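Local atomic coordinates of endo-1,3-beta-glucanase, family GH16 (PDB entry 4BOW), a protein that probably hydrolyses internal beta-1,3-glycosidic bonds of beta-glucans, through its family 16 glycoside hydrolase domain. Residues A[111-116]-A[145-150]. The protein carries 1 engineered substitution. Residues are numbered along the deposited sequence; the frame is centred on the assembly and turned at random.
Sequences WPAIWT and ILEQNG. With GLC (alpha-D-glucopyranose), chain C; BGC (beta-D-glucopyranose), chain B.
The Glu147 carboxylate lies at the edge of the Trp111 indole, the two side by side, across two antiparallel strands of the beta-sandwich jelly roll of family 16 glycoside hydrolases, where a classic beta bulge directly precedes Glu147. The pair illustrates how a binding cleft can use one carboxylate oxygen twice. The indole N-H meets Glu147 OE1 on the anti side (Trp111 NE1 to OE1 2.9 Å), slightly out of the carboxylate plane, with OE1 in the indole plane. OE1 also receives a hydroxyl (O6 of GLC to OE1 of Glu147 2.9 Å) from the alpha-glucose unit at the reducing end of the bound beta-1,3 oligosaccharide. Ring and carboxylate planes are 24° apart, and the two bonds at OE1 would restrain rotation of the carboxylate. With CG of Trp111 anti to the backbone N (chi1 177°), the indole reaches this carboxylate. Trp115 offers a ring face to the same sugar: C6 of GLC sits 3.4 Å from CE2 of Trp115, while the methyl of Ala113 packs against the same carbon.

Behind these groups stands the backbone. Ala113 and Glu147 form a non-hydrogen-bonded pair on the sugar-facing surface. The hydrogen-bonded pair, Ile114 and Leu146, turns to the reverse face, where CD1 of Ile114 touches CB of Leu146 at 3.8 Å and Tyr189 of strand 187-193 packs against both.

Further out, Trp115 NE1 is held by Asn227 on strand 222-230, and Asp144 and Asn44 hydrogen-bond the sugar. A bulged strand carrying acidic residues is characteristic of family 16 laminarinases, and Asp144 and Glu147 are consistent with it. The bulge arises where Ile145 and Leu146 both face Ile114: Ile114 O takes a good bond from Leu146 N at 3.0 Å and a weak, bent one from Ile145 N at 2.9 Å.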
loop_
_atom_site.group_PDB
_atom_site.type_symbol
_atom_site.label_atom_id
_atom_site.label_comp_id
_atom_site.label_asym_id
_atom_site.label_seq_id
_atom_site.Cartn_x
_atom_site.Cartn_y
_atom_site.Cartn_z
ATOM N N TRP A 111 -2.920 -9.994 3.194
ATOM C CA TRP A 111 -2.695 -8.708 3.885
ATOM C C TRP A 111 -2.566 -7.611 2.797
ATOM O O TRP A 111 -1.441 -7.248 2.391
ATOM C CB TRP A 111 -1.449 -8.851 4.715
ATOM C CG TRP A 111 -0.998 -7.625 5.455
ATOM C CD1 TRP A 111 -1.628 -6.415 5.623
ATOM C CD2 TRP A 111 0.241 -7.555 6.195
ATOM N NE1 TRP A 111 -0.839 -5.554 6.359
ATOM C CE2 TRP A 111 0.330 -6.202 6.691
ATOM C CE3 TRP A 111 1.303 -8.424 6.403
ATOM C CZ2 TRP A 111 1.377 -5.787 7.474
ATOM C CZ3 TRP A 111 2.350 -7.989 7.227
ATOM C CH2 TRP A 111 2.429 -6.695 7.729
ATOM N N PRO A 112 -3.700 -7.124 2.303
ATOM C CA PRO A 112 -3.667 -6.036 1.297
ATOM C C PRO A 112 -3.352 -4.713 1.977
ATOM O O PRO A 112 -3.664 -4.522 3.194
ATOM C CB PRO A 112 -5.113 -6.034 0.786
ATOM C CG PRO A 112 -5.966 -6.398 2.017
ATOM C CD PRO A 112 -5.079 -7.521 2.690
ATOM N N ALA A 113 -2.785 -3.768 1.213
ATOM C CA ALA A 113 -2.597 -2.444 1.725
ATOM C C ALA A 113 -2.577 -1.429 0.622
ATOM O O ALA A 113 -2.152 -1.677 -0.520
ATOM C CB ALA A 113 -1.245 -2.392 2.535
ATOM N N ILE A 114 -3.051 -0.230 1.047
ATOM C CA ILE A 114 -2.975 0.991 0.276
ATOM C C ILE A 114 -2.276 1.961 1.235
ATOM O O ILE A 114 -2.825 2.261 2.299
ATOM C CB ILE A 114 -4.384 1.588 -0.060
ATOM C CG1 ILE A 114 -5.216 0.515 -0.826
ATOM C CG2 ILE A 114 -4.236 2.905 -0.850
ATOM C CD1 ILE A 114 -6.709 0.926 -0.924
ATOM N N TRP A 115 -1.082 2.446 0.916
ATOM C CA TRP A 115 -0.336 3.200 1.909
ATOM C C TRP A 115 0.661 4.118 1.222
ATOM O O TRP A 115 0.770 4.139 -0.003
ATOM C CB TRP A 115 0.306 2.216 2.909
ATOM C CG TRP A 115 1.211 1.140 2.364
ATOM C CD1 TRP A 115 0.896 0.138 1.459
ATOM C CD2 TRP A 115 2.565 0.925 2.754
ATOM N NE1 TRP A 115 2.000 -0.717 1.295
ATOM C CE2 TRP A 115 3.015 -0.243 2.044
ATOM C CE3 TRP A 115 3.459 1.609 3.626
ATOM C CZ2 TRP A 115 4.302 -0.804 2.250
ATOM C CZ3 TRP A 115 4.741 1.043 3.807
ATOM C CH2 TRP A 115 5.167 -0.129 3.135
ATOM N N THR A 116 1.378 4.875 2.028
ATOM C CA THR A 116 2.384 5.762 1.500
ATOM C C THR A 116 3.702 5.626 2.239
ATOM O O THR A 116 3.761 5.167 3.407
ATOM C CB THR A 116 1.988 7.257 1.643
ATOM O OG1 THR A 116 2.220 7.721 3.032
ATOM C CG2 THR A 116 0.543 7.541 1.216
ATOM N N ILE A 145 -3.519 4.076 4.399
ATOM C CA ILE A 145 -4.908 4.446 4.039
ATOM C C ILE A 145 -5.816 3.210 4.253
ATOM O O ILE A 145 -6.918 3.363 4.746
ATOM C CB ILE A 145 -4.895 4.911 2.573
ATOM C CG1 ILE A 145 -3.991 6.115 2.425
ATOM C CG2 ILE A 145 -6.328 5.263 2.212
ATOM C CD1 ILE A 145 -3.836 6.642 1.017
ATOM N N LEU A 146 -5.311 2.020 3.946
ATOM C CA LEU A 146 -6.083 0.819 4.145
ATOM C C LEU A 146 -5.128 -0.289 4.454
ATOM O O LEU A 146 -4.133 -0.521 3.698
ATOM C CB LEU A 146 -6.864 0.504 2.855
ATOM C CG LEU A 146 -7.690 -0.793 2.793
ATOM C CD1 LEU A 146 -6.941 -1.982 2.422
ATOM C CD2 LEU A 146 -8.564 -1.042 4.067
ATOM N N GLU A 147 -5.372 -1.092 5.470
ATOM C CA GLU A 147 -4.847 -2.462 5.602
ATOM C C GLU A 147 -5.971 -3.329 6.068
ATOM O O GLU A 147 -6.896 -2.886 6.720
ATOM C CB GLU A 147 -3.681 -2.632 6.556
ATOM C CG GLU A 147 -2.518 -1.673 6.236
ATOM C CD GLU A 147 -1.491 -1.866 7.325
ATOM O OE1 GLU A 147 -0.698 -2.832 7.435
ATOM O OE2 GLU A 147 -1.364 -0.996 8.340
ATOM N N GLN A 148 -5.910 -4.623 5.681
ATOM C CA GLN A 148 -6.700 -5.652 6.403
ATOM C C GLN A 148 -5.765 -6.720 6.814
ATOM O O GLN A 148 -4.850 -7.100 6.067
ATOM C CB GLN A 148 -7.823 -6.254 5.538
ATOM C CG GLN A 148 -9.060 -5.404 5.363
ATOM C CD GLN A 148 -10.260 -6.293 5.010
ATOM O OE1 GLN A 148 -10.249 -7.016 3.995
ATOM N NE2 GLN A 148 -11.322 -6.123 5.740
ATOM N N ASN A 149 -5.979 -7.222 8.029
ATOM C CA ASN A 149 -5.242 -8.401 8.433
ATOM C C ASN A 149 -5.847 -9.689 7.841
ATOM O O ASN A 149 -6.857 -9.632 7.157
ATOM C CB ASN A 149 -5.103 -8.485 9.971
ATOM C CG ASN A 149 -6.420 -8.521 10.692
ATOM O OD1 ASN A 149 -6.561 -7.791 11.757
ATOM N ND2 ASN A 149 -7.315 -9.284 10.265
ATOM N N GLY A 150 -5.205 -10.824 8.045
ATOM C CA GLY A 150 -5.618 -12.090 7.439
ATOM C C GLY A 150 -6.822 -12.725 8.102
ATOM O O GLY A 150 -7.450 -13.563 7.433
HETATM C C1 GLC C . 2.451 -0.550 7.553
HETATM C C2 GLC C . 3.740 -1.227 7.969
HETATM C C3 GLC C . 4.610 -1.721 6.803
HETATM C C4 GLC C . 3.672 -2.590 5.979
HETATM C C5 GLC C . 2.657 -1.659 5.418
HETATM C C6 GLC C . 1.645 -2.298 4.422
HETATM O O1 GLC C . 2.783 0.687 6.944
HETATM O O2 GLC C . 4.438 -0.292 8.774
HETATM O O3 GLC C . 5.759 -2.506 7.262
HETATM O O4 GLC C . 4.444 -3.093 4.900
HETATM O O5 GLC C . 1.820 -1.200 6.497
HETATM O O6 GLC C . 0.913 -3.397 5.092
HETATM C C2 BGC B . 7.992 -2.625 8.008
HETATM C C3 BGC B . 9.288 -1.883 8.001
HETATM C C4 BGC B . 9.657 -1.387 6.583
HETATM C C5 BGC B . 8.514 -0.453 6.096
HETATM C C6 BGC B . 8.697 0.016 4.657
HETATM C C1 BGC B . 6.967 -1.711 7.378
HETATM O O2 BGC B . 7.590 -2.948 9.304
HETATM O O3 BGC B . 10.324 -2.875 8.320
HETATM O O4 BGC B . 10.823 -0.535 6.602
HETATM O O5 BGC B . 7.341 -1.309 6.062
HETATM O O6 BGC B . 8.797 -1.126 3.738
#